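Local coordinates for protein shikimate dehydrogenase (NADP(+)) (Thermotoga maritima, PDB 3U62) that probably catalyses the reversible NADPH-linked reduction of 3-dehydroshikimate to shikimate on the route to chorismate and the aromatic amino acids, at residues C4-P9 with I60-R65; I14-Y19 with Y32-I37; D54-T59 with N83-G88. All coordinates share one frame; numbering follows the deposited sequence.

Interaction 1. Residues C4-P9 with I60-R65. With SO4 (sulfate ion), chain C.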
loop_
_atom_site.group_PDB
_atom_site.type_symbol
_atom_site.label_atom_id
_atom_site.label_comp_id
_atom_site.label_asym_id
_atom_site.label_seq_id
_atom_site.Cartn_x
_atom_site.Cartn_y
_atom_site.Cartn_z
ATOM N N CYS A 4 14.359 -9.297 -0.868
ATOM C CA CYS A 4 13.674 -9.302 -2.155
ATOM C C CYS A 4 12.252 -8.797 -1.984
ATOM O O CYS A 4 11.815 -8.492 -0.867
ATOM C CB CYS A 4 13.665 -10.706 -2.777
ATOM S SG CYS A 4 12.798 -11.967 -1.810
ATOM N N ILE A 5 11.537 -8.691 -3.096
ATOM C CA ILE A 5 10.104 -8.477 -3.062
ATOM C C ILE A 5 9.426 -9.702 -3.671
ATOM O O ILE A 5 9.820 -10.180 -4.738
ATOM C CB ILE A 5 9.688 -7.161 -3.782
ATOM C CG1 ILE A 5 8.170 -6.947 -3.721
ATOM C CG2 ILE A 5 10.217 -7.104 -5.220
ATOM C CD1 ILE A 5 7.742 -5.835 -2.791
ATOM N N ILE A 6 8.422 -10.222 -2.969
ATOM C CA ILE A 6 7.646 -11.351 -3.465
ATOM C C ILE A 6 6.230 -10.899 -3.808
ATOM O O ILE A 6 5.684 -9.993 -3.171
ATOM C CB ILE A 6 7.648 -12.563 -2.476
ATOM C CG1 ILE A 6 6.903 -12.235 -1.171
ATOM C CG2 ILE A 6 9.084 -13.003 -2.156
ATOM C CD1 ILE A 6 5.434 -12.689 -1.166
ATOM N N GLY A 7 5.650 -11.527 -4.825
ATOM C CA GLY A 7 4.319 -11.167 -5.294
ATOM C C GLY A 7 4.008 -11.773 -6.645
ATOM O O GLY A 7 4.759 -12.619 -7.145
ATOM N N TYR A 8 2.892 -11.340 -7.228
ATOM C CA TYR A 8 2.417 -11.849 -8.507
ATOM C C TYR A 8 1.354 -10.903 -9.060
ATOM O O TYR A 8 0.193 -10.971 -8.649
ATOM C CB TYR A 8 1.830 -13.248 -8.327
ATOM C CG TYR A 8 1.668 -14.028 -9.602
ATOM C CD1 TYR A 8 2.780 -14.548 -10.266
ATOM C CD2 TYR A 8 0.406 -14.269 -10.137
ATOM C CE1 TYR A 8 2.643 -15.274 -11.435
ATOM C CE2 TYR A 8 0.254 -14.996 -11.307
ATOM C CZ TYR A 8 1.377 -15.496 -11.949
ATOM O OH TYR A 8 1.235 -16.218 -13.111
ATOM N N PRO A 9 1.742 -10.008 -9.989
ATOM C CA PRO A 9 3.075 -9.861 -10.581
ATOM C C PRO A 9 4.037 -9.038 -9.719
ATOM O O PRO A 9 3.598 -8.303 -8.827
ATOM C CB PRO A 9 2.785 -9.113 -11.881
ATOM C CG PRO A 9 1.605 -8.265 -11.561
ATOM C CD PRO A 9 0.790 -9.026 -10.545
ATOM N N ILE A 60 0.862 -7.811 -3.468
ATOM C CA ILE A 60 -0.237 -8.636 -3.975
ATOM C C ILE A 60 0.285 -9.852 -4.749
ATOM O O ILE A 60 1.275 -9.743 -5.479
ATOM C CB ILE A 60 -1.229 -7.826 -4.856
ATOM C CG1 ILE A 60 -0.506 -7.154 -6.034
ATOM C CG2 ILE A 60 -1.987 -6.804 -4.006
ATOM C CD1 ILE A 60 -1.415 -6.782 -7.199
ATOM N N PRO A 61 -0.368 -11.018 -4.583
ATOM C CA PRO A 61 -1.511 -11.289 -3.714
ATOM C C PRO A 61 -1.119 -12.069 -2.458
ATOM O O PRO A 61 -1.843 -12.979 -2.042
ATOM C CB PRO A 61 -2.393 -12.163 -4.606
ATOM C CG PRO A 61 -1.402 -12.939 -5.465
ATOM C CD PRO A 61 -0.082 -12.176 -5.449
ATOM N N HIS A 62 0.011 -11.705 -1.850
ATOM C CA HIS A 62 0.623 -12.540 -0.816
ATOM C C HIS A 62 0.728 -11.940 0.584
ATOM O O HIS A 62 1.248 -12.597 1.489
ATOM C CB HIS A 62 2.015 -12.985 -1.269
ATOM C CG HIS A 62 2.007 -13.848 -2.489
ATOM N ND1 HIS A 62 3.074 -13.926 -3.359
ATOM C CD2 HIS A 62 1.060 -14.682 -2.981
ATOM C CE1 HIS A 62 2.785 -14.770 -4.333
ATOM N NE2 HIS A 62 1.564 -15.236 -4.134
ATOM N N LYS A 63 0.242 -10.715 0.773
ATOM C CA LYS A 63 0.378 -10.037 2.070
ATOM C C LYS A 63 -0.341 -10.764 3.207
ATOM O O LYS A 63 0.225 -10.939 4.290
ATOM C CB LYS A 63 -0.066 -8.573 1.989
ATOM C CG LYS A 63 0.829 -7.703 1.111
ATOM C CD LYS A 63 0.512 -6.215 1.251
ATOM C CE LYS A 63 -0.887 -5.861 0.744
ATOM N NZ LYS A 63 -1.085 -6.186 -0.697
ATOM N N GLU A 64 -1.579 -11.189 2.959
ATOM C CA GLU A 64 -2.320 -11.997 3.925
ATOM C C GLU A 64 -1.758 -13.418 3.969
ATOM O O GLU A 64 -1.615 -14.002 5.046
ATOM C CB GLU A 64 -3.816 -12.018 3.581
ATOM C CG GLU A 64 -4.732 -12.556 4.694
ATOM C CD GLU A 64 -4.760 -14.078 4.777
ATOM O OE1 GLU A 64 -4.693 -14.745 3.717
ATOM O OE2 GLU A 64 -4.860 -14.608 5.903
ATOM N N ARG A 65 -1.439 -13.958 2.795
ATOM C CA ARG A 65 -0.991 -15.342 2.641
ATOM C C ARG A 65 0.276 -15.663 3.440
ATOM O O ARG A 65 0.389 -16.750 4.016
ATOM C CB ARG A 65 -0.755 -15.640 1.160
ATOM C CG ARG A 65 -0.977 -17.091 0.754
ATOM C CD ARG A 65 -0.577 -17.319 -0.701
ATOM N NE ARG A 65 -1.221 -16.381 -1.619
ATOM C CZ ARG A 65 -2.397 -16.584 -2.208
ATOM N NH1 ARG A 65 -3.083 -17.701 -1.984
ATOM N NH2 ARG A 65 -2.894 -15.666 -3.026
HETATM S S SO4 C . -2.992 -9.216 -0.525
HETATM O O1 SO4 C . -3.747 -9.653 -1.696
HETATM O O2 SO4 C . -3.115 -10.218 0.534
HETATM O O3 SO4 C . -3.521 -7.940 -0.059
HETATM O O4 SO4 C . -1.588 -9.051 -0.888
#

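Interaction 2. Residues I14-Y19 with Y32-I37. With SO4 (sulfate ion), chain B.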
loop_
_atom_site.group_PDB
_atom_site.type_symbol
_atom_site.label_atom_id
_atom_site.label_comp_id
_atom_site.label_asym_id
_atom_site.label_seq_id
_atom_site.Cartn_x
_atom_site.Cartn_y
_atom_site.Cartn_z
ATOM N N ILE A 14 9.557 -1.508 -8.805
ATOM C CA ILE A 14 10.543 -0.429 -8.739
ATOM C C ILE A 14 11.501 -0.597 -7.554
ATOM O O ILE A 14 12.496 0.124 -7.445
ATOM C CB ILE A 14 9.871 0.973 -8.679
ATOM C CG1 ILE A 14 9.082 1.147 -7.368
ATOM C CG2 ILE A 14 8.989 1.202 -9.914
ATOM C CD1 ILE A 14 8.797 2.597 -7.024
ATOM N N SER A 15 11.195 -1.548 -6.674
ATOM C CA SER A 15 11.963 -1.744 -5.444
ATOM C C SER A 15 13.421 -2.199 -5.638
ATOM O O SER A 15 14.318 -1.588 -5.056
ATOM C CB SER A 15 11.224 -2.671 -4.469
ATOM O OG SER A 15 10.120 -2.012 -3.877
ATOM N N PRO A 16 13.669 -3.255 -6.450
ATOM C CA PRO A 16 15.062 -3.710 -6.554
ATOM C C PRO A 16 16.065 -2.617 -6.942
ATOM O O PRO A 16 17.099 -2.494 -6.285
ATOM C CB PRO A 16 14.996 -4.798 -7.628
ATOM C CG PRO A 16 13.618 -5.330 -7.518
ATOM C CD PRO A 16 12.760 -4.135 -7.211
ATOM N N ARG A 17 15.763 -1.835 -7.976
ATOM C CA ARG A 17 16.676 -0.777 -8.428
ATOM C C ARG A 17 16.952 0.251 -7.329
ATOM O O ARG A 17 18.092 0.690 -7.159
ATOM C CB ARG A 17 16.147 -0.081 -9.692
ATOM C CG ARG A 17 14.858 0.694 -9.470
ATOM C CD ARG A 17 14.534 1.671 -10.578
ATOM N NE ARG A 17 13.306 2.405 -10.254
ATOM C CZ ARG A 17 12.508 2.992 -11.142
ATOM N NH1 ARG A 17 12.791 2.943 -12.438
ATOM N NH2 ARG A 17 11.416 3.626 -10.733
ATOM N N LEU A 18 15.909 0.618 -6.584
ATOM C CA LEU A 18 16.018 1.638 -5.544
ATOM C C LEU A 18 16.786 1.163 -4.314
ATOM O O LEU A 18 17.692 1.860 -3.851
ATOM C CB LEU A 18 14.639 2.178 -5.155
ATOM C CG LEU A 18 14.049 3.215 -6.117
ATOM C CD1 LEU A 18 12.538 3.269 -5.967
ATOM C CD2 LEU A 18 14.671 4.599 -5.897
ATOM N N TYR A 19 16.434 -0.009 -3.788
ATOM C CA TYR A 19 17.143 -0.555 -2.633
ATOM C C TYR A 19 18.605 -0.862 -2.962
ATOM O O TYR A 19 19.489 -0.591 -2.148
ATOM C CB TYR A 19 16.448 -1.801 -2.085
ATOM C CG TYR A 19 15.157 -1.542 -1.335
ATOM C CD1 TYR A 19 13.933 -1.521 -2.004
ATOM C CD2 TYR A 19 15.154 -1.345 0.048
ATOM C CE1 TYR A 19 12.741 -1.297 -1.322
ATOM C CE2 TYR A 19 13.964 -1.119 0.740
ATOM C CZ TYR A 19 12.763 -1.098 0.048
ATOM O OH TYR A 19 11.583 -0.878 0.721
ATOM N N TYR A 32 18.996 -6.680 -2.981
ATOM C CA TYR A 32 17.540 -6.737 -3.070
ATOM C C TYR A 32 17.128 -7.333 -4.414
ATOM O O TYR A 32 17.477 -6.803 -5.472
ATOM C CB TYR A 32 16.944 -5.338 -2.893
ATOM C CG TYR A 32 15.462 -5.292 -2.573
ATOM C CD1 TYR A 32 15.016 -4.963 -1.291
ATOM C CD2 TYR A 32 14.507 -5.556 -3.553
ATOM C CE1 TYR A 32 13.654 -4.907 -0.995
ATOM C CE2 TYR A 32 13.147 -5.507 -3.268
ATOM C CZ TYR A 32 12.727 -5.179 -1.989
ATOM O OH TYR A 32 11.382 -5.129 -1.709
ATOM N N GLY A 33 16.384 -8.436 -4.359
ATOM C CA GLY A 33 15.946 -9.138 -5.562
ATOM C C GLY A 33 14.443 -9.149 -5.761
ATOM O O GLY A 33 13.732 -8.267 -5.269
ATOM N N MET A 34 13.967 -10.152 -6.492
ATOM C CA MET A 34 12.546 -10.293 -6.809
ATOM C C MET A 34 12.183 -11.752 -7.047
ATOM O O MET A 34 12.944 -12.501 -7.666
ATOM C CB MET A 34 12.167 -9.449 -8.032
ATOM C CG MET A 34 12.982 -9.739 -9.294
ATOM S SD MET A 34 12.247 -9.067 -10.795
ATOM C CE MET A 34 12.253 -7.311 -10.426
ATOM N N GLU A 35 11.018 -12.149 -6.545
ATOM C CA GLU A 35 10.530 -13.513 -6.699
ATOM C C GLU A 35 9.053 -13.472 -7.078
ATOM O O GLU A 35 8.186 -13.243 -6.223
ATOM C CB GLU A 35 10.733 -14.311 -5.401
ATOM C CG GLU A 35 12.177 -14.348 -4.876
ATOM C CD GLU A 35 13.026 -15.465 -5.478
ATOM O OE1 GLU A 35 12.556 -16.164 -6.401
ATOM O OE2 GLU A 35 14.176 -15.647 -5.019
ATOM N N GLU A 36 8.771 -13.674 -8.365
ATOM C CA GLU A 36 7.392 -13.691 -8.847
ATOM C C GLU A 36 6.805 -15.090 -8.683
ATOM O O GLU A 36 7.043 -15.983 -9.501
ATOM C CB GLU A 36 7.307 -13.214 -10.301
ATOM C CG GLU A 36 5.912 -12.758 -10.716
ATOM C CD GLU A 36 5.908 -12.073 -12.070
ATOM O OE1 GLU A 36 5.898 -12.785 -13.100
ATOM O OE2 GLU A 36 5.915 -10.825 -12.111
ATOM N N ILE A 37 6.040 -15.264 -7.607
ATOM C CA ILE A 37 5.511 -16.567 -7.218
ATOM C C ILE A 37 4.001 -16.607 -7.442
ATOM O O ILE A 37 3.273 -15.798 -6.867
ATOM C CB ILE A 37 5.816 -16.872 -5.726
ATOM C CG1 ILE A 37 7.308 -16.672 -5.430
ATOM C CG2 ILE A 37 5.373 -18.294 -5.368
ATOM C CD1 ILE A 37 7.644 -16.493 -3.954
HETATM S S SO4 B . 6.788 -2.183 -6.265
HETATM O O1 SO4 B . 6.867 -1.508 -7.559
HETATM O O2 SO4 B . 6.432 -3.585 -6.463
HETATM O O3 SO4 B . 5.772 -1.536 -5.443
HETATM O O4 SO4 B . 8.084 -2.092 -5.587
#

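Interaction 3. Residues D54-T59 with N83-G88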
loop_
_atom_site.group_PDB
_atom_site.type_symbol
_atom_site.label_atom_id
_atom_site.label_comp_id
_atom_site.label_asym_id
_atom_site.label_seq_id
_atom_site.Cartn_x
_atom_site.Cartn_y
_atom_site.Cartn_z
ATOM N N ASP A 54 17.264 -12.953 4.360
ATOM C CA ASP A 54 17.181 -12.455 5.736
ATOM C C ASP A 54 15.834 -11.784 5.978
ATOM O O ASP A 54 15.239 -11.926 7.049
ATOM C CB ASP A 54 18.315 -11.469 6.018
ATOM C CG ASP A 54 19.678 -12.122 5.957
ATOM O OD1 ASP A 54 20.304 -12.095 4.875
ATOM O OD2 ASP A 54 20.118 -12.682 6.983
ATOM N N GLY A 55 15.369 -11.050 4.974
ATOM C CA GLY A 55 14.083 -10.378 5.027
ATOM C C GLY A 55 13.551 -10.167 3.629
ATOM O O GLY A 55 14.255 -10.415 2.648
ATOM N N PHE A 56 12.303 -9.721 3.538
ATOM C CA PHE A 56 11.688 -9.443 2.248
ATOM C C PHE A 56 10.415 -8.626 2.379
ATOM O O PHE A 56 9.816 -8.547 3.454
ATOM C CB PHE A 56 11.413 -10.738 1.460
ATOM C CG PHE A 56 10.561 -11.745 2.191
ATOM C CD1 PHE A 56 9.177 -11.758 2.028
ATOM C CD2 PHE A 56 11.145 -12.704 3.013
ATOM C CE1 PHE A 56 8.390 -12.695 2.692
ATOM C CE2 PHE A 56 10.367 -13.646 3.680
ATOM C CZ PHE A 56 8.986 -13.643 3.519
ATOM N N ASN A 57 10.021 -8.010 1.270
ATOM C CA ASN A 57 8.718 -7.388 1.163
ATOM C C ASN A 57 7.749 -8.323 0.458
ATOM O O ASN A 57 8.150 -9.137 -0.378
ATOM C CB ASN A 57 8.810 -6.056 0.419
ATOM C CG ASN A 57 9.473 -4.972 1.243
ATOM O OD1 ASN A 57 9.052 -4.674 2.360
ATOM N ND2 ASN A 57 10.517 -4.365 0.690
ATOM N N ALA A 58 6.476 -8.208 0.812
ATOM C CA ALA A 58 5.417 -8.945 0.145
ATOM C C ALA A 58 4.415 -7.952 -0.416
ATOM O O ALA A 58 4.027 -6.999 0.265
ATOM C CB ALA A 58 4.738 -9.894 1.117
ATOM N N THR A 59 4.014 -8.164 -1.663
ATOM C CA THR A 59 2.945 -7.377 -2.261
ATOM C C THR A 59 1.830 -8.325 -2.713
ATOM O O THR A 59 1.848 -9.509 -2.360
ATOM C CB THR A 59 3.470 -6.459 -3.404
ATOM O OG1 THR A 59 2.421 -5.593 -3.854
ATOM C CG2 THR A 59 4.016 -7.273 -4.579
ATOM N N ASN A 83 3.592 -6.998 4.908
ATOM C CA ASN A 83 4.331 -6.569 3.720
ATOM C C ASN A 83 5.838 -6.469 3.945
ATOM O O ASN A 83 6.587 -6.175 3.015
ATOM C CB ASN A 83 3.791 -5.241 3.179
ATOM C CG ASN A 83 4.240 -4.049 4.000
ATOM O OD1 ASN A 83 4.163 -4.063 5.228
ATOM N ND2 ASN A 83 4.712 -3.006 3.324
ATOM N N CYS A 84 6.272 -6.697 5.182
ATOM C CA CYS A 84 7.686 -6.636 5.526
ATOM C C CYS A 84 8.037 -7.747 6.505
ATOM O O CYS A 84 7.480 -7.821 7.603
ATOM C CB CYS A 84 8.043 -5.267 6.116
ATOM S SG CYS A 84 9.793 -5.068 6.561
ATOM N N VAL A 85 8.957 -8.610 6.092
ATOM C CA VAL A 85 9.410 -9.720 6.922
ATOM C C VAL A 85 10.884 -9.548 7.255
ATOM O O VAL A 85 11.669 -9.099 6.418
ATOM C CB VAL A 85 9.172 -11.087 6.227
ATOM C CG1 VAL A 85 9.784 -12.234 7.030
ATOM C CG2 VAL A 85 7.684 -11.329 6.022
ATOM N N PHE A 86 11.246 -9.885 8.490
ATOM C CA PHE A 86 12.641 -9.932 8.902
ATOM C C PHE A 86 12.868 -11.092 9.862
ATOM O O PHE A 86 12.355 -11.094 10.985
ATOM C CB PHE A 86 13.076 -8.605 9.532
ATOM C CG PHE A 86 14.566 -8.483 9.746
ATOM C CD1 PHE A 86 15.464 -8.789 8.724
ATOM C CD2 PHE A 86 15.069 -8.035 10.964
ATOM C CE1 PHE A 86 16.837 -8.669 8.919
ATOM C CE2 PHE A 86 16.442 -7.909 11.168
ATOM C CZ PHE A 86 17.327 -8.227 10.142
ATOM N N ARG A 87 13.629 -12.080 9.393
ATOM C CA ARG A 87 14.046 -13.233 10.196
ATOM C C ARG A 87 12.916 -13.861 11.012
ATOM O O ARG A 87 12.993 -13.969 12.240
ATOM C CB ARG A 87 15.265 -12.874 11.054
ATOM C CG ARG A 87 16.479 -12.601 10.194
ATOM C CD ARG A 87 17.676 -12.092 10.957
ATOM N NE ARG A 87 18.825 -12.058 10.057
ATOM C CZ ARG A 87 19.902 -11.296 10.217
ATOM N NH1 ARG A 87 20.008 -10.477 11.257
ATOM N NH2 ARG A 87 20.880 -11.356 9.325
ATOM N N GLY A 88 11.860 -14.259 10.306
ATOM C CA GLY A 88 10.745 -14.984 10.904
ATOM C C GLY A 88 9.629 -14.122 11.466
ATOM O O GLY A 88 8.580 -14.641 11.852
#

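Interaction 1. Residues C4-P9 with I60-R65
Ile6 and His62 meet with their side chains crossing at a slant. The methyl CD1 of Ile6 reaches His62 CB at 3.4 Å, a tight approach, and lies near the plane of the imidazole at its edge. Ile6 CG1 stands between the backbone N and the carbonyl carbon (chi1 67°), and a chi2 of 95°, away from a staggered value, carries CD1 to the histidine and suggests some torsional strain. Pro61 takes one face of the same imidazole, its CD placed toward the rim.

Pro61 CD also meets Tyr8, whose CB lies 3.6 Å from it, while the phenol ring leads away from the loop. Where strand 2-7 ends, Tyr8 N donates to Ile60 O over 2.9 Å, nearly straight at 161° and on a lone pair in the carbonyl plane. Gly7, with no side chain, lets Ile60 O come to 3.4 Å from its CA. Each segment contains one cis peptide bond, before Pro9 in the first and before Pro61 in the second.

The loop then curls round a sulfate. Its O4 is gripped twice by one residue, by Lys63 N and, at 2.9 Å, by Lys63 NZ, while Glu64 N bonds O2. Gly118 N, from the glycine-rich loop predicted to bind NADP(+), is a further donor. Backbone amides and Lys63, the predicted proton acceptor, thus converge on one anion, consistent with an anion-binding pocket in the cleft between substrate and cofactor domains.

Interaction 2. Residues I14-Y19 with Y32-I37
Tyr19 and Tyr32 lay their rings face against face in an offset stack, with centroids 4.2 Å apart and planes only 9° from parallel. The overlap is uneven: Tyr32 CE1 sits over the centre of the Tyr19 ring, 3.5 Å above its plane, whereas Tyr19 CD1 falls toward the rim of the Tyr32 ring. Ser15 CA lies in plane at the edge of Tyr19, and Phe248 meets that ring edge-to-face. Around Tyr32, Ser15 CB and Pro16 CA approach obliquely, the former 3.6 Å from CE2. Tyr32 CG is anti to the backbone N (chi1 -163°), which starts the ring toward the helix.

Beyond the stack, Pro16 CG rests 3.8 Å from the Met34 methyl CE, the two side chains crossing at about a right angle. Helix 15-26 thereby packs on strand 31-36 within a beta-alpha-beta unit; their short segments run almost antiparallel, axes 7.2 Å apart. The hydroxyls lead elsewhere: Tyr19 OH pairs with Asn232 ND2, and Tyr32 OH meets the side-chain amide of Asn57.

A second sulfate is held near the N-terminal end of helix 15-26. Ile14 N bonds its O1 at 3.0 Å and 168°, Ser15 OG bonds its O4 at 2.7 Å, and Ser13 OG joins them; the bond from Ser15 N to O4 is weak. Ser13, Ile14 and Ser15 are predicted to bind shikimate. The tyrosine stack lies next to this site, since Ser15 also touches Tyr32. An anion gripped by serine hydroxyls and a backbone amide beside a helix N-terminus, whose dipole would favour negative charge, is consistent with a site for the substrate carboxylate.

Interaction 3. Residues D54-T59 with N83-G88
Asp54 and Arg87 join the two segments beyond the Gly55-Phe86 pair with a salt bridge. Arg87 NH2 reaches Asp54 OD2 at 2.8 Å and 158°; the carboxylate oxygen lies in the guanidinium plane but is itself approached from above its own plane, the two planes being 73° apart. Arg87 NE adds a weak bond to OD2, and Arg87 N donates to Asp54 O at 2.8 Å. Antiparallel pairing continues inward: Phe56 and Val85 exchange two backbone bonds, each N donating to the other's O, and Ala58 N donates to Asn83 O at 3.0 Å.

Packing follows the alternation of faces. Val85 CB stands squarely over the Phe56 ring in a CH-pi contact, 3.8 Å from the centroid and 14° off the normal. Opposite, with Asn57 and Cys84, Phe86 turns its ring edge to Gly55 CA, while Arg87 CD lies over a face of Phe86.

Phe56 touches Cys4 and Ile6 of strand 2-7 and Ile46, Ile49 and Leu50 of helix 42-52. Trp236 touches Asn57, Cys84 and Phe86 on the other face. Asn83, predicted to bind shikimate, begins a classic beta bulge with Cys84 against Tyr91, leading the sheet on to strand 89-91.

In the fold
All three interactions belong to the mixed sheet of the substrate-binding domain. Strand 2-7, in interaction 1, is flanked by strand 31-36 of interaction 2 and strand 55-58 of interaction 3: Ile5 O bonds Glu35 N at 2.9 Å, and Asn57 O bonds Ile6 N at 2.8 Å. Interaction 3 is the buried one, a backbone ladder with a charged pair at the Asp54-Arg87 end. The other two are partly buried; interaction 2 relies on aromatic and apolar packing of a helix on an edge strand, interaction 1 on one backbone bond with proline, isoleucine and histidine contacts round it. Interactions 1 and 2 each carry a bound sulfate; all three hold predicted active-site or shikimate-binding residues, in interaction 3 Thr59 and Asn83.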